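Local atomic coordinates of mandelate racemase/muconate lactonizing enzyme, C-terminal domain protein (Paracoccus denitrificans, PDB entry 4DWD), a protein that binds magnesium and, as a member of the enolase superfamily related to mandelate racemase, is probably a hydro-lyase. Residues E361-L364 and A365-A368; M234-V237 and A238-D242; V144-V147 and A148-V151; K258-I261 and L262-V265. All coordinates share one frame; numbering follows the deposited sequence.

In the fold
Along the chain the order is interaction 3 (144-151), interaction 2 (234-242), interaction 4 (258-265) and interaction 1 (361-368). The first three lie on helices 140-154, 231-240 and 254-263 of the C-terminal barrel domain. Interactions 2 and 4, with centres about 11 Å apart, touch: Gln239 NE2, in the last turn of helix 231-240, meets Gly264 O just past helix 254-263, and Met234, nearer the start of its helix, packs on Val265. Interaction 3 is about 30 Å from interaction 2, centre to centre. Interaction 1, about 46 Å from interaction 2 between centres and on the opposite side of the chain's centre, sits where the chain leaves the barrel and enters the antiparallel sheet of the N-terminal domain.

Interaction 1 (E361-L364 and A365-A368); sequences EDEL and ASRA
Leu364, Ala365 and Glu363 carry most of this contact along the short helix 361-367. Ala365 N donates to Glu361 O at 2.9 Å, and its CB lies 3.4 Å from the same Glu361 O, so the methyl group sits against the carbonyl that the amide grips. Leu364 gives its carbonyl oxygen to Arg367 N at 3.0 Å. Its side chain has CG 4.4 Å from CB of Ala368, a loose apolar contact at the last turn, and beyond the segments it rests on Val13 and Val359. Here the helix runs straight into strand 368-372, which pairs with strand 5-14; this is the return of the chain from the barrel to the antiparallel sheet of the N-terminal domain, a feature of the enolase superfamily. Glu363 reaches forward along the helix. CG lies beside the backbone N (chi1 -82°) and the chain bends again at the next bond, which sets the carboxylate alongside Arg367, the two side chains pointing the same way. OE1 takes the N-H of Arg367 NE at 3.0 Å in a salt bridge at the guanidinium edge, with the planes of the two groups 56° apart. Water 1 completes the pairing: it donates to Glu363 OE1 at 3.0 Å and accepts from Arg367 NH2 at 2.8 Å. The other terminal nitrogen, NH1, bonds to the carbonyls of Ala14 and Gly16, so the guanidinium is held from several directions. Ser366 turns its hydroxyl back to the preceding turn, where OG donates to Glu363 O at 2.8 Å.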
loop_
_atom_site.group_PDB
_atom_site.type_symbol
_atom_site.label_atom_id
_atom_site.label_comp_id
_atom_site.label_asym_id
_atom_site.label_seq_id
_atom_site.Cartn_x
_atom_site.Cartn_y
_atom_site.Cartn_z
ATOM N N GLU B 361 -8.974 53.032 -21.398
ATOM C CA GLU B 361 -9.319 52.617 -22.763
ATOM C C GLU B 361 -8.324 53.057 -23.820
ATOM O O GLU B 361 -8.002 52.304 -24.742
ATOM C CB GLU B 361 -10.708 53.145 -23.148
ATOM C CG GLU B 361 -11.851 52.543 -22.343
ATOM C CD GLU B 361 -11.889 51.040 -22.440
ATOM O OE1 GLU B 361 -11.575 50.517 -23.531
ATOM O OE2 GLU B 361 -12.227 50.388 -21.428
ATOM N N ASP B 362 -7.844 54.283 -23.681
ATOM C CA ASP B 362 -6.973 54.871 -24.673
ATOM C C ASP B 362 -5.557 54.317 -24.563
ATOM O O ASP B 362 -4.923 54.044 -25.585
ATOM C CB ASP B 362 -7.056 56.393 -24.581
ATOM C CG ASP B 362 -8.500 56.887 -24.683
ATOM O OD1 ASP B 362 -9.184 56.549 -25.681
ATOM O OD2 ASP B 362 -8.968 57.571 -23.755
ATOM N N GLU B 363 -5.089 54.101 -23.332
ATOM C CA GLU B 363 -3.807 53.445 -23.120
ATOM C C GLU B 363 -3.876 52.029 -23.667
ATOM O O GLU B 363 -2.981 51.594 -24.391
ATOM C CB GLU B 363 -3.410 53.423 -21.639
ATOM C CG GLU B 363 -2.769 54.714 -21.140
ATOM C CD GLU B 363 -1.421 55.011 -21.781
ATOM O OE1 GLU B 363 -0.802 54.117 -22.393
ATOM O OE2 GLU B 363 -0.971 56.165 -21.671
ATOM N N LEU B 364 -4.949 51.316 -23.334
ATOM C CA LEU B 364 -5.123 49.965 -23.847
ATOM C C LEU B 364 -5.051 49.954 -25.368
ATOM O O LEU B 364 -4.285 49.190 -25.944
ATOM C CB LEU B 364 -6.461 49.390 -23.402
ATOM C CG LEU B 364 -6.714 48.035 -24.065
ATOM C CD1 LEU B 364 -5.966 46.949 -23.316
ATOM C CD2 LEU B 364 -8.195 47.755 -24.180
ATOM N N ALA B 365 -5.868 50.795 -26.005
ATOM C CA ALA B 365 -5.913 50.879 -27.463
ATOM C C ALA B 365 -4.524 51.075 -28.060
ATOM O O ALA B 365 -4.159 50.384 -29.014
ATOM C CB ALA B 365 -6.868 51.975 -27.917
ATOM N N SER B 366 -3.739 51.977 -27.471
ATOM C CA SER B 366 -2.411 52.314 -27.992
ATOM C C SER B 366 -1.383 51.201 -27.812
ATOM O O SER B 366 -0.348 51.203 -28.484
ATOM C CB SER B 366 -1.892 53.596 -27.341
ATOM O OG SER B 366 -1.473 53.348 -26.014
ATOM N N ARG B 367 -1.669 50.265 -26.905
ATOM C CA ARG B 367 -0.720 49.202 -26.537
ATOM C C ARG B 367 -1.163 47.806 -26.979
ATOM O O ARG B 367 -0.420 46.827 -26.805
ATOM C CB ARG B 367 -0.479 49.205 -25.021
ATOM C CG ARG B 367 0.306 50.414 -24.519
ATOM C CD ARG B 367 0.034 50.655 -23.043
ATOM N NE ARG B 367 0.893 51.701 -22.493
ATOM C CZ ARG B 367 2.064 51.479 -21.897
ATOM N NH1 ARG B 367 2.537 50.240 -21.766
ATOM N NH2 ARG B 367 2.775 52.505 -21.442
ATOM N N ALA B 368 -2.356 47.717 -27.557
ATOM C CA ALA B 368 -2.958 46.415 -27.870
ATOM C C ALA B 368 -2.791 46.002 -29.322
ATOM O O ALA B 368 -3.007 46.807 -30.242
ATOM C CB ALA B 368 -4.431 46.395 -27.484
HETATM O O HOH W 1 1.952 55.143 -22.099
#

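Interaction 2 (M234-V237 and A238-D242); sequences MGEV and AQRLD
Glu236 and Arg240 lie side by side, one helical turn apart, and meet through a single salt bridge: Arg240 NH1 donates to Glu236 OE2 at 2.9 Å. The nitrogen comes to the anti side of the oxygen, 25° out of the carboxylate plane, while OE2 lies at the edge of the guanidinium, in its plane. Glu236 is extended beyond CG, whereas Arg240 turns at chi3 (74°), and this bend brings NH1 back to the carboxylate. Lower down, the aliphatic parts pack, with Arg240 CD 3.6 Å from Glu236 CG. On another side of the turn, Val237 CG1 lies 3.8 Å from Leu241 CD1. The backbone beneath is the last turn of helix 231-240, the crossover between barrel strands 221-223 and 244-246; Arg240 N bonds to Glu236 O at 2.9 Å and Leu241 N to Val237 O at 3.1 Å. Farther out, a neighbouring subunit supplies Arg266 to Glu236 OE1, Gln239 NE2 to Glu236 OE2, and the carbonyl of Leu241 to Arg240 NH2. Gln239 of this chain gives NE2 to Gly264 O and to Glu236 OE2 of another neighbouring subunit.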
loop_
_atom_site.group_PDB
_atom_site.type_symbol
_atom_site.label_atom_id
_atom_site.label_comp_id
_atom_site.label_asym_id
_atom_site.label_seq_id
_atom_site.Cartn_x
_atom_site.Cartn_y
_atom_site.Cartn_z
HETATM N N MSE B 234 7.628 14.907 -6.115
HETATM C CA MSE B 234 7.162 16.110 -5.419
HETATM C C MSE B 234 6.474 15.755 -4.130
HETATM O O MSE B 234 6.783 16.318 -3.082
HETATM C CB MSE B 234 6.216 16.863 -6.351
HETATM C CG MSE B 234 5.821 18.252 -5.845
HETATM SE SE MSE B 234 7.232 19.617 -6.075
HETATM C CE MSE B 234 7.052 19.726 -8.031
ATOM N N GLY B 235 5.556 14.793 -4.189
ATOM C CA GLY B 235 4.830 14.371 -2.994
ATOM C C GLY B 235 5.705 13.624 -1.997
ATOM O O GLY B 235 5.497 13.718 -0.792
ATOM N N GLU B 236 6.680 12.870 -2.509
ATOM C CA GLU B 236 7.636 12.159 -1.652
ATOM C C GLU B 236 8.448 13.156 -0.828
ATOM O O GLU B 236 8.606 12.998 0.397
ATOM C CB GLU B 236 8.573 11.291 -2.490
ATOM C CG GLU B 236 9.681 10.640 -1.672
ATOM C CD GLU B 236 10.573 9.748 -2.508
ATOM O OE1 GLU B 236 10.025 8.906 -3.251
ATOM O OE2 GLU B 236 11.815 9.880 -2.405
ATOM N N VAL B 237 8.938 14.201 -1.504
ATOM C CA VAL B 237 9.725 15.210 -0.813
ATOM C C VAL B 237 8.842 15.902 0.220
ATOM O O VAL B 237 9.285 16.130 1.365
ATOM C CB VAL B 237 10.342 16.218 -1.806
ATOM C CG1 VAL B 237 10.923 17.446 -1.090
ATOM C CG2 VAL B 237 11.403 15.534 -2.664
ATOM N N ALA B 238 7.587 16.179 -0.147
ATOM C CA ALA B 238 6.635 16.798 0.786
ATOM C C ALA B 238 6.449 15.946 2.054
ATOM O O ALA B 238 6.410 16.475 3.163
ATOM C CB ALA B 238 5.292 17.033 0.088
ATOM N N GLN B 239 6.341 14.634 1.897
ATOM C CA GLN B 239 6.114 13.779 3.051
ATOM C C GLN B 239 7.371 13.524 3.861
ATOM O O GLN B 239 7.278 13.257 5.050
ATOM C CB GLN B 239 5.468 12.465 2.628
ATOM C CG GLN B 239 4.024 12.631 2.178
ATOM C CD GLN B 239 3.097 13.061 3.301
ATOM O OE1 GLN B 239 3.131 12.501 4.407
ATOM N NE2 GLN B 239 2.269 14.064 3.031
ATOM N N ARG B 240 8.535 13.621 3.220
ATOM C CA ARG B 240 9.809 13.348 3.908
ATOM C C ARG B 240 10.247 14.523 4.778
ATOM O O ARG B 240 10.876 14.311 5.799
ATOM C CB ARG B 240 10.898 12.971 2.902
ATOM C CG ARG B 240 10.735 11.542 2.407
ATOM C CD ARG B 240 11.646 11.184 1.252
ATOM N NE ARG B 240 13.012 11.006 1.724
ATOM C CZ ARG B 240 14.019 10.620 0.956
ATOM N NH1 ARG B 240 13.818 10.377 -0.336
ATOM N NH2 ARG B 240 15.230 10.491 1.487
ATOM N N LEU B 241 9.895 15.742 4.384
ATOM C CA LEU B 241 10.302 16.955 5.099
ATOM C C LEU B 241 9.280 17.395 6.134
ATOM O O LEU B 241 8.131 16.920 6.135
ATOM C CB LEU B 241 10.550 18.094 4.103
ATOM C CG LEU B 241 11.780 17.919 3.214
ATOM C CD1 LEU B 241 11.771 19.070 2.227
ATOM C CD2 LEU B 241 13.063 17.955 4.044
ATOM N N ASP B 242 9.706 18.304 7.015
ATOM C CA ASP B 242 8.804 18.955 7.961
ATOM C C ASP B 242 8.287 20.276 7.396
ATOM O O ASP B 242 7.102 20.586 7.530
ATOM C CB ASP B 242 9.505 19.214 9.301
ATOM C CG ASP B 242 9.808 17.941 10.074
ATOM O OD1 ASP B 242 9.184 16.884 9.806
ATOM O OD2 ASP B 242 10.688 18.023 10.955
#

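Interaction 3 (V144-V147 and A148-V151)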
loop_
_atom_site.group_PDB
_atom_site.type_symbol
_atom_site.label_atom_id
_atom_site.label_comp_id
_atom_site.label_asym_id
_atom_site.label_seq_id
_atom_site.Cartn_x
_atom_site.Cartn_y
_atom_site.Cartn_z
ATOM N N VAL B 144 19.687 40.373 -0.473
ATOM C CA VAL B 144 19.325 41.134 0.720
ATOM C C VAL B 144 18.814 42.543 0.370
ATOM O O VAL B 144 17.783 42.973 0.876
ATOM C CB VAL B 144 20.482 41.163 1.738
ATOM C CG1 VAL B 144 20.143 42.077 2.917
ATOM C CG2 VAL B 144 20.775 39.739 2.205
ATOM N N ARG B 145 19.517 43.227 -0.531
ATOM C CA ARG B 145 19.117 44.573 -0.930
ATOM C C ARG B 145 17.706 44.600 -1.522
ATOM O O ARG B 145 16.893 45.457 -1.158
ATOM C CB ARG B 145 20.127 45.180 -1.907
ATOM C CG ARG B 145 19.804 46.633 -2.227
ATOM C CD ARG B 145 20.826 47.298 -3.123
ATOM N NE ARG B 145 20.549 48.732 -3.243
ATOM C CZ ARG B 145 20.911 49.679 -2.367
ATOM N NH1 ARG B 145 21.599 49.394 -1.252
ATOM N NH2 ARG B 145 20.576 50.939 -2.612
ATOM N N GLU B 146 17.411 43.660 -2.414
ATOM C CA GLU B 146 16.110 43.650 -3.071
ATOM C C GLU B 146 15.003 43.273 -2.091
ATOM O O GLU B 146 13.921 43.868 -2.118
ATOM C CB GLU B 146 16.129 42.722 -4.287
ATOM C CG GLU B 146 14.812 42.658 -5.069
ATOM C CD GLU B 146 14.335 43.979 -5.675
ATOM O OE1 GLU B 146 15.048 45.012 -5.667
ATOM O OE2 GLU B 146 13.198 43.974 -6.183
ATOM N N VAL B 147 15.257 42.297 -1.218
ATOM C CA VAL B 147 14.251 41.958 -0.210
ATOM C C VAL B 147 13.955 43.168 0.690
ATOM O O VAL B 147 12.791 43.493 0.935
ATOM C CB VAL B 147 14.657 40.725 0.631
ATOM C CG1 VAL B 147 13.682 40.510 1.785
ATOM C CG2 VAL B 147 14.737 39.482 -0.252
ATOM N N ALA B 148 15.005 43.847 1.163
ATOM C CA ALA B 148 14.817 45.015 2.023
ATOM C C ALA B 148 14.004 46.088 1.295
ATOM O O ALA B 148 13.107 46.692 1.883
ATOM C CB ALA B 148 16.159 45.572 2.472
ATOM N N ARG B 149 14.304 46.301 0.015
ATOM C CA ARG B 149 13.583 47.305 -0.784
ATOM C C ARG B 149 12.080 47.002 -0.870
ATOM O O ARG B 149 11.246 47.886 -0.627
ATOM C CB ARG B 149 14.188 47.391 -2.185
ATOM C CG ARG B 149 13.633 48.511 -3.049
ATOM C CD ARG B 149 14.176 48.424 -4.466
ATOM N NE ARG B 149 13.579 47.318 -5.224
ATOM C CZ ARG B 149 12.382 47.359 -5.807
ATOM N NH1 ARG B 149 11.631 48.454 -5.718
ATOM N NH2 ARG B 149 11.930 46.297 -6.470
ATOM N N ARG B 150 11.741 45.758 -1.216
ATOM C CA ARG B 150 10.347 45.355 -1.406
ATOM C C ARG B 150 9.604 45.408 -0.068
ATOM O O ARG B 150 8.456 45.839 0.001
ATOM C CB ARG B 150 10.262 43.937 -1.986
ATOM C CG ARG B 150 10.854 43.718 -3.380
ATOM C CD ARG B 150 9.930 44.113 -4.538
ATOM N NE ARG B 150 8.561 43.621 -4.348
ATOM C CZ ARG B 150 8.071 42.490 -4.845
ATOM N NH1 ARG B 150 8.806 41.702 -5.628
ATOM N NH2 ARG B 150 6.822 42.154 -4.554
ATOM N N VAL B 151 10.267 44.968 1.001
ATOM C CA VAL B 151 9.638 44.954 2.324
ATOM C C VAL B 151 9.323 46.362 2.815
ATOM O O VAL B 151 8.233 46.610 3.333
ATOM C CB VAL B 151 10.479 44.172 3.359
ATOM C CG1 VAL B 151 10.007 44.454 4.784
ATOM C CG2 VAL B 151 10.389 42.689 3.058
HETATM O O HOH W 2 11.309 42.234 -7.022
#
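Helix 140-154, the crossover between barrel strands 125-132 and 158-162, carries a paired salt bridge between Glu146 and Arg149 on one side and a valine contact on another. Arg149 grips the carboxylate side-on with two nitrogens: NE donates to Glu146 OE1 at 2.8 Å, NH2 to Glu146 OE2 at 2.7 Å. Both oxygens are met on their syn sides, the NE bond being nearly straight at 173°, and the carboxylate and guanidinium planes are 36° apart. Both side chains leave the backbone with CG anti to N; Glu146 then bends at chi2 (61°) and Arg149 at chi3, which turns the two groups toward each other. Arg150 adds its aliphatic part, CD lying 3.7 Å from Glu146 OE2. Water 2, 2.7 Å from that OE2, accepts from Arg150 NH1 at 2.9 Å and probably donates to the carboxylate. Beyond this water link the Arg150 guanidinium leads away: NE pairs with Glu154, NH1 and NH2 with the carbonyls of Ser131 and Leu325. Val147 CG1 lies 4.1 Å from Val151 CG2; both valines pack on Val159, the Val147 side chain also on Ile132. The two bonds from one arginine restrict rotation of the carboxylate about its last bond, and the second arginine nearby would be expected to favour its charged form further.

Interaction 4 (K258-I261 and L262-V265); sequences KDLI and LSGV
Leu260 and Val265 pack across the C-terminal end of helix 254-263, CD1 of Leu260 3.7 Å from CG2 of Val265. On another side of the helix, the aliphatic part of Lys258 crosses Leu262 at a slant, CD 3.6 Å from Leu262 CD1. Leu262 also packs on Leu262 of a neighbouring subunit, and Ile261 on Leu287 and His291 of the next helix. The one ionic pair is between adjacent residues: Lys258, bent at chi2 and chi3, brings NZ back to Asp259 OD1 at 2.7 Å, meeting the oxygen on its syn side but 34° out of the carboxylate plane. A bound magnesium ion lies about 4 Å from the Asp259 side chain. Among the hydrogen bonds, Leu262 N to Lys258 O (2.9 Å) is still of regular helical type. Ser263 turns its hydroxyl between its own backbone N and carbonyl carbon (chi1 82°), which directs OG to Leu260 O at 2.7 Å; this carbonyl also takes weak bonds from Ser263 N and from Val265 N, the latter at 3.4 Å. Gly264 N donates to Ile261 O at 3.0 Å, approaching from above the carbonyl plane. Gly264 has a positive phi of 129°, where a CB would strike the carbonyl oxygen of Ser263. The bonds from Gly264 N and Val265 N back into the last turn, with Leu260 packed on Val265 across them, form a Schellman motif, which ends this barrel helix and turns the chain toward strand 267-268.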
loop_
_atom_site.group_PDB
_atom_site.type_symbol
_atom_site.label_atom_id
_atom_site.label_comp_id
_atom_site.label_asym_id
_atom_site.label_seq_id
_atom_site.Cartn_x
_atom_site.Cartn_y
_atom_site.Cartn_z
ATOM N N LYS B 258 -5.871 16.624 -8.087
ATOM C CA LYS B 258 -6.157 15.461 -7.258
ATOM C C LYS B 258 -4.922 14.549 -7.157
ATOM O O LYS B 258 -4.573 14.097 -6.067
ATOM C CB LYS B 258 -7.379 14.724 -7.833
ATOM C CG LYS B 258 -7.778 13.442 -7.107
ATOM C CD LYS B 258 -7.098 12.190 -7.678
ATOM C CE LYS B 258 -7.493 11.878 -9.126
ATOM N NZ LYS B 258 -6.782 10.666 -9.658
ATOM N N ASP B 259 -4.274 14.290 -8.294
ATOM C CA ASP B 259 -3.088 13.433 -8.310
ATOM C C ASP B 259 -1.944 14.040 -7.492
ATOM O O ASP B 259 -1.220 13.314 -6.808
ATOM C CB ASP B 259 -2.627 13.163 -9.745
ATOM C CG ASP B 259 -3.550 12.196 -10.481
ATOM O OD1 ASP B 259 -4.189 11.362 -9.820
ATOM O OD2 ASP B 259 -3.642 12.277 -11.725
ATOM N N LEU B 260 -1.798 15.364 -7.553
ATOM C CA LEU B 260 -0.762 16.025 -6.781
ATOM C C LEU B 260 -1.024 15.869 -5.283
ATOM O O LEU B 260 -0.109 15.606 -4.506
ATOM C CB LEU B 260 -0.689 17.497 -7.202
ATOM C CG LEU B 260 0.407 18.347 -6.561
ATOM C CD1 LEU B 260 1.790 17.882 -6.981
ATOM C CD2 LEU B 260 0.196 19.800 -6.956
ATOM N N ILE B 261 -2.282 16.012 -4.886
ATOM C CA ILE B 261 -2.660 15.828 -3.490
ATOM C C ILE B 261 -2.404 14.370 -3.072
ATOM O O ILE B 261 -1.820 14.110 -2.011
ATOM C CB ILE B 261 -4.129 16.229 -3.290
ATOM C CG1 ILE B 261 -4.253 17.751 -3.432
ATOM C CG2 ILE B 261 -4.643 15.750 -1.941
ATOM C CD1 ILE B 261 -5.699 18.221 -3.463
ATOM N N LEU B 262 -2.817 13.411 -3.904
ATOM C CA LEU B 262 -2.631 12.015 -3.523
ATOM C C LEU B 262 -1.149 11.634 -3.408
ATOM O O LEU B 262 -0.794 10.755 -2.620
ATOM C CB LEU B 262 -3.405 11.067 -4.452
ATOM C CG LEU B 262 -4.944 11.104 -4.419
ATOM C CD1 LEU B 262 -5.492 9.977 -5.294
ATOM C CD2 LEU B 262 -5.564 11.078 -3.028
ATOM N N SER B 263 -0.290 12.333 -4.152
ATOM C CA SER B 263 1.138 12.059 -4.082
ATOM C C SER B 263 1.742 12.441 -2.742
ATOM O O SER B 263 2.821 11.956 -2.389
ATOM C CB SER B 263 1.895 12.785 -5.202
ATOM O OG SER B 263 2.152 14.146 -4.874
ATOM N N GLY B 264 1.074 13.328 -2.004
ATOM C CA GLY B 264 1.573 13.721 -0.682
ATOM C C GLY B 264 1.695 15.208 -0.432
ATOM O O GLY B 264 2.026 15.613 0.665
ATOM N N VAL B 265 1.417 16.026 -1.441
ATOM C CA VAL B 265 1.509 17.488 -1.306
ATOM C C VAL B 265 0.337 18.032 -0.461
ATOM O O VAL B 265 -0.835 17.680 -0.695
ATOM C CB VAL B 265 1.600 18.155 -2.696
ATOM C CG1 VAL B 265 1.539 19.670 -2.571
ATOM C CG2 VAL B 265 2.885 17.701 -3.403
#